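Side-chain contacts in pseudopodium-enriched atypical kinase 1 (Homo sapiens, PDB 6BHC), which is a pseudokinase with a protein kinase fold and an unusual catalytic cleft, forms dimers, and probably acts as a scaffold in signalling: residues L156-A159 and D160-D164; I284-Y287 and E288-L292; L204-E207 and N208-L211; C65-G69 and D70-Y74; L182-L185 and Q186-S189. The protein carries 1 engineered substitution. All coordinates share one frame; numbering follows the deposited sequence. Where two conformers were deposited one is given.

Contact 1. Residues L156-A159 and D160-D164; sequences LTVA and DFVRD
Asp160 lays its carboxylate back over Thr157, the residue just before helix 158-163, and the two form a capping box. Asp160 N gives a hydrogen bond to Thr157 OG1 (3.2 Å). In return Thr157 N donates to Asp160 OD2 (3.2 Å, 166° at the hydrogen). This bond meets OD2 on its anti side, 35° out of the carboxylate plane. Thr157 OG1 also donates weakly to Asp160 OD2 at 2.9 Å. The threonine hydroxyl is placed for this by its first torsion (chi1 59°), which sets OG1 between the backbone N and the carbonyl carbon. In the kinase fold this is the start of the short helix that follows the hinge. Strand 156-157, paired with strand 209-212, runs straight into it.

Apolar groups close up beside the cap. Leu156 CD1 rests against Phe161 CB at 3.8 Å. Along the helix, Val158 CG1 meets Val162 CG2 at 4.0 Å. The second carboxylate oxygen of Asp160 is engaged too, which should restrain rotation of the group. Arg163 forms a salt bridge with it end-on: NH2 at 2.9 Å and NH1 at 3.0 Å both reach Asp160 OD1, which lies close to the guanidinium plane.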
loop_
_atom_site.group_PDB
_atom_site.type_symbol
_atom_site.label_atom_id
_atom_site.label_comp_id
_atom_site.label_asym_id
_atom_site.label_seq_id
_atom_site.Cartn_x
_atom_site.Cartn_y
_atom_site.Cartn_z
ATOM N N LEU A 156 -12.667 27.003 12.432
ATOM C CA LEU A 156 -13.937 27.148 13.132
ATOM C C LEU A 156 -13.890 26.243 14.358
ATOM O O LEU A 156 -12.956 25.457 14.536
ATOM C CB LEU A 156 -15.132 26.795 12.238
ATOM C CG LEU A 156 -15.361 25.324 11.881
ATOM C CD1 LEU A 156 -16.798 25.112 11.431
ATOM C CD2 LEU A 156 -14.396 24.849 10.803
ATOM N N THR A 157 -14.904 26.372 15.205
ATOM C CA THR A 157 -15.075 25.490 16.349
ATOM C C THR A 157 -16.158 24.461 16.056
ATOM O O THR A 157 -16.897 24.560 15.074
ATOM C CB THR A 157 -15.439 26.280 17.609
ATOM O OG1 THR A 157 -16.658 26.997 17.384
ATOM C CG2 THR A 157 -14.334 27.258 17.975
ATOM N N VAL A 158 -16.251 23.459 16.931
ATOM C CA VAL A 158 -17.338 22.499 16.799
ATOM C C VAL A 158 -18.679 23.183 17.038
ATOM O O VAL A 158 -19.678 22.848 16.388
ATOM C CB VAL A 158 -17.119 21.302 17.743
ATOM C CG1 VAL A 158 -18.301 20.346 17.677
ATOM C CG2 VAL A 158 -15.838 20.574 17.376
ATOM N N ALA A 159 -18.724 24.164 17.946
ATOM C CA ALA A 159 -19.947 24.937 18.138
ATOM C C ALA A 159 -20.387 25.607 16.842
ATOM O O ALA A 159 -21.578 25.609 16.512
ATOM C CB ALA A 159 -19.747 25.979 19.240
ATOM N N ASP A 160 -19.440 26.176 16.091
ATOM C CA ASP A 160 -19.781 26.774 14.803
ATOM C C ASP A 160 -20.249 25.716 13.815
ATOM O O ASP A 160 -21.193 25.941 13.048
ATOM C CB ASP A 160 -18.581 27.532 14.236
ATOM C CG ASP A 160 -18.095 28.636 15.152
ATOM O OD1 ASP A 160 -18.934 29.283 15.815
ATOM O OD2 ASP A 160 -16.866 28.857 15.207
ATOM N N PHE A 161 -19.593 24.554 13.814
ATOM C CA PHE A 161 -19.984 23.473 12.916
ATOM C C PHE A 161 -21.384 22.970 13.242
ATOM O O PHE A 161 -22.210 22.771 12.343
ATOM C CB PHE A 161 -18.960 22.340 13.000
ATOM C CG PHE A 161 -19.401 21.070 12.334
ATOM C CD1 PHE A 161 -19.360 20.944 10.956
ATOM C CD2 PHE A 161 -19.844 19.995 13.088
ATOM C CE1 PHE A 161 -19.761 19.774 10.342
ATOM C CE2 PHE A 161 -20.246 18.823 12.480
ATOM C CZ PHE A 161 -20.204 18.712 11.106
ATOM N N VAL A 162 -21.671 22.762 14.530
ATOM C CA VAL A 162 -22.993 22.293 14.933
ATOM C C VAL A 162 -24.056 23.332 14.592
ATOM O O VAL A 162 -25.154 22.991 14.132
ATOM C CB VAL A 162 -22.995 21.940 16.433
ATOM C CG1 VAL A 162 -24.408 21.675 16.923
ATOM C CG2 VAL A 162 -22.110 20.728 16.691
ATOM N N ARG A 163 -23.742 24.615 14.792
ATOM C CA ARG A 163 -24.712 25.672 14.519
ATOM C C ARG A 163 -25.067 25.739 13.037
ATOM O O ARG A 163 -26.218 26.019 12.683
ATOM C CB ARG A 163 -24.169 27.018 15.002
ATOM C CG ARG A 163 -25.142 28.178 14.839
ATOM C CD ARG A 163 -24.601 29.475 15.434
ATOM N NE ARG A 163 -23.449 29.994 14.699
ATOM C CZ ARG A 163 -22.193 29.929 15.131
ATOM N NH1 ARG A 163 -21.917 29.368 16.301
ATOM N NH2 ARG A 163 -21.211 30.430 14.393
ATOM N N ASP A 164 -24.101 25.483 12.158
ATOM C CA ASP A 164 -24.309 25.602 10.721
ATOM C C ASP A 164 -24.775 24.308 10.068
ATOM O O ASP A 164 -24.949 24.279 8.844
ATOM C CB ASP A 164 -23.021 26.076 10.040
ATOM C CG ASP A 164 -22.506 27.382 10.611
ATOM O OD1 ASP A 164 -23.332 28.202 11.062
ATOM O OD2 ASP A 164 -21.274 27.587 10.609
#

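Contact 2. Residues I284-Y287 and E288-L292; sequences ILIY and EMLHL
Glu288 lies alongside Ile284, the two side chains pointing the same way from helix 277-289. This is the central helix of the kinase C-lobe, the F helix, and it ends here in a Schellman motif. Glu288 CD is 4.1 Å from Ile284 CG2. The chain leaves with CG beside the backbone N (chi1 -65°) and stays extended, which lays it along Ile284, with CG near Ile284 O. Leu285 meets it at a slant, with CD2 3.5 Å from Glu288 OE1. The other oxygen, OE2, forms a salt bridge with Arg263. With an alanine here, Arg263 would probably be left without its carboxylate mate, and Ile284 CG2 and Leu285 CD2 would lose the chain that lies against them.

On another side of the helix, Leu292 folds back toward Tyr287. Its CD1 comes to 3.8 Å from Tyr287 CD2, oblique to the ring. The phenol OH of Tyr287 is bonded to Pro313 O and Gln326 NE2. Ile286 CG2 and Leu290 CD1 make a looser apolar contact at 4.2 Å. The helix ends at His291, whose phi is positive (60°), and its NE2 bonds to Val162 O. The turn is closed by two hydrogen bonds: His291 N to Glu288 O at 3.0 Å, and Leu292 N to Tyr287 O at 2.9 Å.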
loop_
_atom_site.group_PDB
_atom_site.type_symbol
_atom_site.label_atom_id
_atom_site.label_comp_id
_atom_site.label_asym_id
_atom_site.label_seq_id
_atom_site.Cartn_x
_atom_site.Cartn_y
_atom_site.Cartn_z
ATOM N N ILE A 284 -22.793 15.383 27.975
ATOM C CA ILE A 284 -23.567 16.566 27.614
ATOM C C ILE A 284 -23.275 16.977 26.178
ATOM O O ILE A 284 -24.175 17.398 25.442
ATOM C CB ILE A 284 -23.275 17.711 28.602
ATOM C CG1 ILE A 284 -23.755 17.341 30.007
ATOM C CG2 ILE A 284 -23.923 19.009 28.138
ATOM C CD1 ILE A 284 -23.540 18.431 31.029
ATOM N N LEU A 285 -22.014 16.852 25.752
ATOM C CA LEU A 285 -21.647 17.249 24.396
ATOM C C LEU A 285 -22.353 16.403 23.346
ATOM O O LEU A 285 -22.628 16.889 22.244
ATOM C CB LEU A 285 -20.133 17.159 24.210
ATOM C CG LEU A 285 -19.278 18.093 25.065
ATOM C CD1 LEU A 285 -17.812 17.941 24.694
ATOM C CD2 LEU A 285 -19.730 19.535 24.909
ATOM N N ILE A 286 -22.648 15.139 23.663
ATOM C CA ILE A 286 -23.332 14.275 22.704
ATOM C C ILE A 286 -24.703 14.839 22.363
ATOM O O ILE A 286 -25.102 14.879 21.193
ATOM C CB ILE A 286 -23.431 12.839 23.250
ATOM C CG1 ILE A 286 -22.040 12.213 23.356
ATOM C CG2 ILE A 286 -24.339 11.994 22.368
ATOM C CD1 ILE A 286 -22.057 10.776 23.824
ATOM N N TYR A 287 -25.442 15.289 23.378
ATOM C CA TYR A 287 -26.739 15.911 23.129
ATOM C C TYR A 287 -26.593 17.186 22.308
ATOM O O TYR A 287 -27.356 17.413 21.361
ATOM C CB TYR A 287 -27.437 16.206 24.456
ATOM C CG TYR A 287 -28.135 15.017 25.078
ATOM C CD1 TYR A 287 -27.424 14.057 25.792
ATOM C CD2 TYR A 287 -29.511 14.863 24.965
ATOM C CE1 TYR A 287 -28.067 12.973 26.368
ATOM C CE2 TYR A 287 -30.161 13.785 25.536
ATOM C CZ TYR A 287 -29.436 12.844 26.235
ATOM O OH TYR A 287 -30.088 11.775 26.801
ATOM N N GLU A 288 -25.614 18.027 22.651
ATOM C CA GLU A 288 -25.467 19.312 21.973
ATOM C C GLU A 288 -25.031 19.134 20.523
ATOM O O GLU A 288 -25.529 19.833 19.633
ATOM C CB GLU A 288 -24.476 20.191 22.737
ATOM C CG GLU A 288 -24.969 20.590 24.123
ATOM C CD GLU A 288 -23.987 21.471 24.874
ATOM O OE1 GLU A 288 -22.763 21.279 24.715
ATOM O OE2 GLU A 288 -24.443 22.360 25.624
ATOM N N MET A 289 -24.110 18.204 20.264
ATOM C CA MET A 289 -23.697 17.930 18.892
ATOM C C MET A 289 -24.831 17.358 18.051
ATOM O O MET A 289 -24.801 17.487 16.822
ATOM C CB MET A 289 -22.503 16.976 18.879
ATOM C CG MET A 289 -21.242 17.580 19.470
ATOM S SD MET A 289 -19.810 16.500 19.315
ATOM C CE MET A 289 -19.598 16.476 17.536
ATOM N N LEU A 290 -25.825 16.733 18.680
ATOM C CA LEU A 290 -27.011 16.262 17.981
ATOM C C LEU A 290 -28.122 17.306 17.956
ATOM O O LEU A 290 -29.294 16.949 17.788
ATOM C CB LEU A 290 -27.514 14.964 18.616
ATOM C CG LEU A 290 -26.535 13.796 18.507
ATOM C CD1 LEU A 290 -27.087 12.567 19.207
ATOM C CD2 LEU A 290 -26.216 13.494 17.048
ATOM N N HIS A 291 -27.773 18.583 18.126
ATOM C CA HIS A 291 -28.722 19.695 18.068
ATOM C C HIS A 291 -29.818 19.563 19.120
ATOM O O HIS A 291 -30.965 19.961 18.899
ATOM C CB HIS A 291 -29.321 19.837 16.667
ATOM C CG HIS A 291 -28.303 20.139 15.612
ATOM N ND1 HIS A 291 -27.808 19.178 14.758
ATOM C CD2 HIS A 291 -27.667 21.291 15.291
ATOM C CE1 HIS A 291 -26.921 19.727 13.947
ATOM N NE2 HIS A 291 -26.816 21.009 14.250
ATOM N N LEU A 292 -29.470 19.011 20.272
ATOM C CA LEU A 292 -30.361 18.943 21.413
ATOM C C LEU A 292 -29.829 19.823 22.539
ATOM O O LEU A 292 -28.618 20.047 22.634
ATOM C CB LEU A 292 -30.506 17.503 21.918
ATOM C CG LEU A 292 -30.950 16.468 20.884
ATOM C CD1 LEU A 292 -30.895 15.068 21.473
ATOM C CD2 LEU A 292 -32.347 16.789 20.377
#

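Contact 3. Residues L204-E207 and N208-L211; sequences LRLE and NLLL
Arg205 meets Asn208 twice, once through the backbone and once through its side chain. Asn208 N donates to Arg205 O at 2.8 Å. The donor sits well above the carbonyl plane, 53° out of it. This bond closes a type I turn with Leu206 and Glu207 at its corners. The Arg205 side chain bends at chi3 and presents one face of its guanidinium to Asn208 ND2. The amide nitrogen stands over the rim of that face, 3.4 Å from Arg205 NH2, with the two planes 77° apart. Two donors meet here, so no bond joins them. Asp203 anchors both groups: its OD1 forms a salt bridge with Arg205 NE, and its O accepts from Asn208 ND2.

Leu206 follows. Its carbonyl O takes a weak bond from Leu209 N at 3.4 Å, and its CD2 lies 4.4 Å from Leu209 CD1. Its side chain, CD2 included, packs on Leu285, Glu288 and Met289 of helix 277-289, and it also touches Val158 and Ala159.

Glu207 comes last. A bend at chi2 (-86°) turns its carboxylate back to Arg205, and OE2 pairs with Arg205 NH1 in a salt bridge modelled too short to trust in detail.

The far end of Asn208 is tied down as well, since OD1 accepts from Asn242 ND2. Asn242 stands where active kinases have the aspartate of the DFG motif. The whole arrangement is that of the kinase catalytic loop leading into strand 209-212, with Asp203, Arg205 and Asn208 matching the aspartate, lysine and asparagine of the consensus loop HRDLKxxN.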
loop_
_atom_site.group_PDB
_atom_site.type_symbol
_atom_site.label_atom_id
_atom_site.label_comp_id
_atom_site.label_asym_id
_atom_site.label_seq_id
_atom_site.Cartn_x
_atom_site.Cartn_y
_atom_site.Cartn_z
ATOM N N LEU A 204 -15.102 21.315 29.084
ATOM C CA LEU A 204 -15.336 20.758 27.756
ATOM C C LEU A 204 -16.615 21.366 27.193
ATOM O O LEU A 204 -17.722 20.930 27.515
ATOM C CB LEU A 204 -15.419 19.239 27.821
ATOM C CG LEU A 204 -14.109 18.524 28.159
ATOM C CD1 LEU A 204 -14.322 17.023 28.276
ATOM C CD2 LEU A 204 -13.048 18.839 27.113
ATOM N N ARG A 205 -16.461 22.386 26.354
ATOM C CA ARG A 205 -17.575 23.023 25.669
ATOM C C ARG A 205 -17.271 23.077 24.179
ATOM O O ARG A 205 -16.108 23.071 23.767
ATOM C CB ARG A 205 -17.846 24.429 26.226
ATOM C CG ARG A 205 -18.433 24.414 27.634
ATOM C CD ARG A 205 -18.656 25.812 28.199
ATOM N NE ARG A 205 -17.405 26.471 28.566
ATOM C CZ ARG A 205 -16.894 27.518 27.928
ATOM N NH1 ARG A 205 -17.531 28.040 26.889
ATOM N NH2 ARG A 205 -15.749 28.051 28.333
ATOM N N LEU A 206 -18.334 23.121 23.370
ATOM C CA LEU A 206 -18.163 23.010 21.923
ATOM C C LEU A 206 -17.340 24.161 21.358
ATOM O O LEU A 206 -16.656 23.991 20.344
ATOM C CB LEU A 206 -19.527 22.936 21.236
ATOM C CG LEU A 206 -20.347 21.670 21.505
ATOM C CD1 LEU A 206 -21.652 21.687 20.722
ATOM C CD2 LEU A 206 -19.539 20.424 21.174
ATOM N N GLU A 207 -17.383 25.331 21.997
ATOM C CA GLU A 207 -16.574 26.461 21.558
ATOM C C GLU A 207 -15.111 26.336 21.966
ATOM O O GLU A 207 -14.294 27.160 21.539
ATOM C CB GLU A 207 -17.156 27.773 22.099
ATOM C CG GLU A 207 -17.382 27.805 23.606
ATOM C CD GLU A 207 -18.730 27.233 24.022
ATOM O OE1 GLU A 207 -19.362 26.524 23.210
ATOM O OE2 GLU A 207 -19.159 27.498 25.165
ATOM N N ASN A 208 -14.759 25.335 22.771
ATOM C CA ASN A 208 -13.374 25.067 23.130
ATOM C C ASN A 208 -12.746 23.978 22.269
ATOM O O ASN A 208 -11.555 23.694 22.423
ATOM C CB ASN A 208 -13.273 24.680 24.610
ATOM C CG ASN A 208 -13.625 25.828 25.539
ATOM O OD1 ASN A 208 -13.364 26.991 25.231
ATOM N ND2 ASN A 208 -14.223 25.507 26.681
ATOM N N LEU A 209 -13.514 23.369 21.371
ATOM C CA LEU A 209 -13.010 22.348 20.462
ATOM C C LEU A 209 -12.849 22.963 19.077
ATOM O O LEU A 209 -13.826 23.435 18.486
ATOM C CB LEU A 209 -13.953 21.147 20.417
ATOM C CG LEU A 209 -14.331 20.539 21.772
ATOM C CD1 LEU A 209 -15.321 19.397 21.596
ATOM C CD2 LEU A 209 -13.093 20.068 22.518
ATOM N N LEU A 210 -11.623 22.952 18.566
ATOM C CA LEU A 210 -11.288 23.584 17.301
ATOM C C LEU A 210 -11.206 22.550 16.185
ATOM O O LEU A 210 -10.852 21.390 16.412
ATOM C CB LEU A 210 -9.958 24.332 17.408
ATOM C CG LEU A 210 -9.780 25.209 18.649
ATOM C CD1 LEU A 210 -8.370 25.776 18.716
ATOM C CD2 LEU A 210 -10.812 26.323 18.665
ATOM N N LEU A 211 -11.527 22.989 14.970
ATOM C CA LEU A 211 -11.462 22.154 13.776
ATOM C C LEU A 211 -10.428 22.736 12.823
ATOM O O LEU A 211 -10.552 23.889 12.396
ATOM C CB LEU A 211 -12.830 22.063 13.096
ATOM C CG LEU A 211 -13.906 21.330 13.892
ATOM C CD1 LEU A 211 -15.249 21.413 13.185
ATOM C CD2 LEU A 211 -13.497 19.884 14.108
#

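Contact 4. Residues C65-G69 and D70-Y74; sequences CCEAG and DAVYY
Tyr73 forms the large bump of this contact, and three small residues of 65-69 fit round it. Ala68 CB abuts the ring at its edge, close to the ring plane, 3.9 Å from CE2. Cys66 fits beside the root of the ring, its CB 4.0 Å from Tyr73 CD2. With chi1 at 180° its sulfur swings away from the backbone N and stands oblique to the Tyr73 ring, SG 5.2 Å from the centroid, a Cys sulfur-aromatic contact. Cys65 fills the hollow at the other end: its SG lies 3.6 Å from Tyr73 CB. On the far face of the strands, Glu67 and Val72 run side by side, with Glu67 CG 4.1 Å from Val72 CG2.

These residues form an antiparallel beta hairpin, strand 66-67 with strand 71-78. It occupies the place of the glycine-rich loop of the kinase fold. Backbone bonds run from Cys65 N to Tyr73 O (3.0 Å) and from Tyr73 N to Cys66 O (2.9 Å), though the pairing is loose. Near the turn, Ala68 N makes a weak bond to Ala71 O.

The ring tip of Tyr73 bonds through OH to Gln118 NE2. With a serine in its place, Ala68 CB and Cys66 CB would probably face a gap, and Gln118 would lose the phenol hydroxyl.

At the turn, Asp70 OD1 lies 3.7 Å from Ala68 CB, while OD2 forms a salt bridge with Lys89. Gly69 is bonded through its backbone to Glu207 of the catalytic loop, consistent with an unusual catalytic cleft. Leu210 of strand 209-212 touches Cys66, Ala68 and Tyr73 together.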
loop_
_atom_site.group_PDB
_atom_site.type_symbol
_atom_site.label_atom_id
_atom_site.label_comp_id
_atom_site.label_asym_id
_atom_site.label_seq_id
_atom_site.Cartn_x
_atom_site.Cartn_y
_atom_site.Cartn_z
ATOM N N CYS A 65 -10.344 34.303 11.926
ATOM C CA CYS A 65 -10.529 32.998 11.308
ATOM C C CYS A 65 -11.225 32.010 12.232
ATOM O O CYS A 65 -11.744 30.995 11.754
ATOM C CB CYS A 65 -9.182 32.421 10.857
ATOM S SG CYS A 65 -8.033 32.005 12.195
ATOM N N CYS A 66 -11.255 32.287 13.536
ATOM C CA CYS A 66 -11.932 31.433 14.501
ATOM C C CYS A 66 -12.114 32.209 15.797
ATOM O O CYS A 66 -11.244 32.995 16.181
ATOM C CB CYS A 66 -11.148 30.142 14.761
ATOM S SG CYS A 66 -11.928 29.028 15.952
ATOM N N GLU A 67 -13.245 31.981 16.462
ATOM C CA GLU A 67 -13.565 32.624 17.737
ATOM C C GLU A 67 -13.878 31.530 18.752
ATOM O O GLU A 67 -14.995 31.005 18.782
ATOM C CB GLU A 67 -14.733 33.594 17.586
ATOM C CG GLU A 67 -14.386 34.870 16.841
ATOM C CD GLU A 67 -15.608 35.708 16.523
ATOM O OE1 GLU A 67 -16.328 35.370 15.560
ATOM O OE2 GLU A 67 -15.856 36.697 17.243
ATOM N N ALA A 68 -12.896 31.192 19.584
ATOM C CA ALA A 68 -13.048 30.129 20.561
ATOM C C ALA A 68 -13.524 30.697 21.897
ATOM O O ALA A 68 -13.715 31.903 22.063
ATOM C CB ALA A 68 -11.735 29.365 20.723
ATOM N N GLY A 69 -13.717 29.806 22.869
ATOM C CA GLY A 69 -14.187 30.206 24.183
ATOM C C GLY A 69 -13.172 30.958 25.019
ATOM O O GLY A 69 -13.560 31.578 26.015
ATOM N N ASP A 70 -11.895 30.922 24.645
ATOM C CA ASP A 70 -10.852 31.571 25.424
ATOM C C ASP A 70 -10.070 32.631 24.664
ATOM O O ASP A 70 -9.293 33.362 25.289
ATOM C CB ASP A 70 -9.858 30.528 25.964
ATOM C CG ASP A 70 -9.143 29.774 24.856
ATOM O OD1 ASP A 70 -9.669 29.742 23.723
ATOM O OD2 ASP A 70 -8.056 29.212 25.118
ATOM N N ALA A 71 -10.245 32.744 23.350
ATOM C CA ALA A 71 -9.398 33.633 22.569
ATOM C C ALA A 71 -10.017 33.860 21.199
ATOM O O ALA A 71 -11.014 33.236 20.827
ATOM C CB ALA A 71 -7.983 33.065 22.428
ATOM N N VAL A 72 -9.400 34.772 20.453
ATOM C CA VAL A 72 -9.719 35.014 19.054
ATOM C C VAL A 72 -8.485 34.668 18.231
ATOM O O VAL A 72 -7.349 34.823 18.692
ATOM C CB VAL A 72 -10.177 36.474 18.818
ATOM C CG1 VAL A 72 -9.027 37.450 19.038
ATOM C CG2 VAL A 72 -10.776 36.637 17.436
ATOM N N TYR A 73 -8.710 34.170 17.018
ATOM C CA TYR A 73 -7.640 33.670 16.166
ATOM C C TYR A 73 -7.551 34.479 14.881
ATOM O O TYR A 73 -8.573 34.838 14.287
ATOM C CB TYR A 73 -7.849 32.196 15.815
ATOM C CG TYR A 73 -7.589 31.242 16.954
ATOM C CD1 TYR A 73 -6.315 30.740 17.187
ATOM C CD2 TYR A 73 -8.619 30.833 17.790
ATOM C CE1 TYR A 73 -6.074 29.859 18.223
ATOM C CE2 TYR A 73 -8.388 29.954 18.829
ATOM C CZ TYR A 73 -7.115 29.471 19.041
ATOM O OH TYR A 73 -6.880 28.596 20.074
ATOM N N TYR A 74 -6.320 34.744 14.447
ATOM C CA TYR A 74 -6.059 35.432 13.190
ATOM C C TYR A 74 -4.925 34.726 12.465
ATOM O O TYR A 74 -3.879 34.456 13.063
ATOM C CB TYR A 74 -5.689 36.902 13.420
ATOM C CG TYR A 74 -6.824 37.773 13.903
ATOM C CD1 TYR A 74 -7.088 37.917 15.259
ATOM C CD2 TYR A 74 -7.623 38.467 13.004
ATOM C CE1 TYR A 74 -8.122 38.718 15.705
ATOM C CE2 TYR A 74 -8.659 39.271 13.439
ATOM C CZ TYR A 74 -8.904 39.392 14.790
ATOM O OH TYR A 74 -9.934 40.191 15.230
#

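Contact 5. Residues L182-L185 and Q186-S189; sequences LLLL and QLCS
Leu187 N bonds to Leu183 O (3.0 Å) and Cys188 N to Leu184 O (3.0 Å), the regular i to i+4 pattern of an alpha helix in the middle of helix 173-194.

Gln186 runs back along the helix, with CG beside the backbone N (chi1 -61°) and the chain extended beyond it. CG then lies 3.3 Å from Leu182 O. The amide end crosses Leu183, whose CD2 is 3.9 Å from Gln186 NE2. Both ends of this buried amide are satisfied: NE2 donates to Thr236 O, and OE1 accepts from Leu238 N. These bonds fix which way the amide is turned.

Leu184 and Leu187 touch more lightly, CD2 to CD2 at 4.5 Å.

Leu185 O accepts from the backbone N of Ser189 at 3.1 Å. In the conformer described, Ser189 OG also donates to this oxygen, from the other face of the carbonyl plane. Ser189 was modelled in two conformers, so this second bond need not always be made. In this conformer the hydroxyl also bonds to Lys347 NZ, with the same reservation.

This helix is the E helix of the kinase C-lobe. Leu183, Leu184 and Leu187 pack on helix 277-289. Leu184, Leu185 and Cys188 also reach helix 343-354. Gln186 ties the helix to the start of strand 237-240, and it touches Leu406 at the start of helix 406-417.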
loop_
_atom_site.group_PDB
_atom_site.type_symbol
_atom_site.label_atom_id
_atom_site.label_comp_id
_atom_site.label_asym_id
_atom_site.label_seq_id
_atom_site.Cartn_x
_atom_site.Cartn_y
_atom_site.Cartn_z
ATOM N N LEU A 182 -17.045 10.607 14.613
ATOM C CA LEU A 182 -15.629 10.787 14.305
ATOM C C LEU A 182 -15.017 11.909 15.134
ATOM O O LEU A 182 -13.868 11.801 15.579
ATOM C CB LEU A 182 -15.446 11.054 12.813
ATOM C CG LEU A 182 -15.460 9.812 11.922
ATOM C CD1 LEU A 182 -15.517 10.201 10.453
ATOM C CD2 LEU A 182 -14.236 8.947 12.202
ATOM N N LEU A 183 -15.763 12.995 15.351
ATOM C CA LEU A 183 -15.264 14.062 16.212
ATOM C C LEU A 183 -15.196 13.607 17.665
ATOM O O LEU A 183 -14.226 13.906 18.370
ATOM C CB LEU A 183 -16.143 15.305 16.079
ATOM C CG LEU A 183 -16.158 15.970 14.702
ATOM C CD1 LEU A 183 -16.966 17.259 14.735
ATOM C CD2 LEU A 183 -14.741 16.230 14.213
ATOM N N LEU A 184 -16.216 12.880 18.129
ATOM C CA LEU A 184 -16.202 12.379 19.499
ATOM C C LEU A 184 -15.073 11.382 19.715
ATOM O O LEU A 184 -14.499 11.321 20.810
ATOM C CB LEU A 184 -17.550 11.742 19.839
ATOM C CG LEU A 184 -18.746 12.688 19.985
ATOM C CD1 LEU A 184 -20.039 11.901 20.159
ATOM C CD2 LEU A 184 -18.539 13.644 21.151
ATOM N N LEU A 185 -14.742 10.595 18.688
ATOM C CA LEU A 185 -13.635 9.651 18.800
ATOM C C LEU A 185 -12.309 10.376 18.995
ATOM O O LEU A 185 -11.470 9.948 19.795
ATOM C CB LEU A 185 -13.584 8.759 17.560
ATOM C CG LEU A 185 -12.523 7.659 17.563
ATOM C CD1 LEU A 185 -12.743 6.736 18.742
ATOM C CD2 LEU A 185 -12.551 6.879 16.258
ATOM N N GLN A 186 -12.099 11.477 18.268
ATOM C CA GLN A 186 -10.878 12.254 18.451
ATOM C C GLN A 186 -10.844 12.914 19.824
ATOM O O GLN A 186 -9.777 13.026 20.437
ATOM C CB GLN A 186 -10.754 13.306 17.351
ATOM C CG GLN A 186 -10.686 12.734 15.949
ATOM C CD GLN A 186 -10.546 13.811 14.897
ATOM O OE1 GLN A 186 -9.544 14.525 14.849
ATOM N NE2 GLN A 186 -11.558 13.942 14.050
ATOM N N LEU A 187 -12.002 13.359 20.320
ATOM C CA LEU A 187 -12.061 13.944 21.656
ATOM C C LEU A 187 -11.656 12.926 22.713
ATOM O O LEU A 187 -10.870 13.232 23.617
ATOM C CB LEU A 187 -13.467 14.478 21.936
ATOM C CG LEU A 187 -13.711 15.001 23.355
ATOM C CD1 LEU A 187 -12.785 16.167 23.673
ATOM C CD2 LEU A 187 -15.167 15.403 23.545
ATOM N N CYS A 188 -12.183 11.703 22.613
ATOM C CA CYS A 188 -11.821 10.666 23.572
ATOM C C CYS A 188 -10.330 10.361 23.518
ATOM O O CYS A 188 -9.707 10.097 24.553
ATOM C CB CYS A 188 -12.646 9.404 23.315
ATOM S SG CYS A 188 -14.417 9.630 23.623
ATOM N N SER A 189 -9.738 10.407 22.322
ATOM C CA SER A 189 -8.303 10.174 22.198
ATOM C C SER A 189 -7.509 11.229 22.960
ATOM O O SER A 189 -6.570 10.904 23.694
ATOM C CB SER A 189 -7.900 10.156 20.723
ATOM O OG SER A 189 -8.538 9.093 20.035
#

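The five contacts follow one another along the chain, each closing only a short local turn, so none nests in or crosses another. Contact 4 comes first, as the hairpin of 65-74. Contact 1 then starts the helix after the hinge, contact 5 lies in helix 173-194, contact 3 joins the end of the catalytic loop to strand 209-212, and contact 2 ends helix 277-289. Contact 3 touches all the others. It pairs with contact 1 through strands 156-157 and 209-212, and meets the hairpin at Gly69. Contact 2 packs on contact 5, helix to helix, and on contact 1 beside Val162. Contacts 4 and 5 do not touch; their nearest atoms are about 13 Å apart.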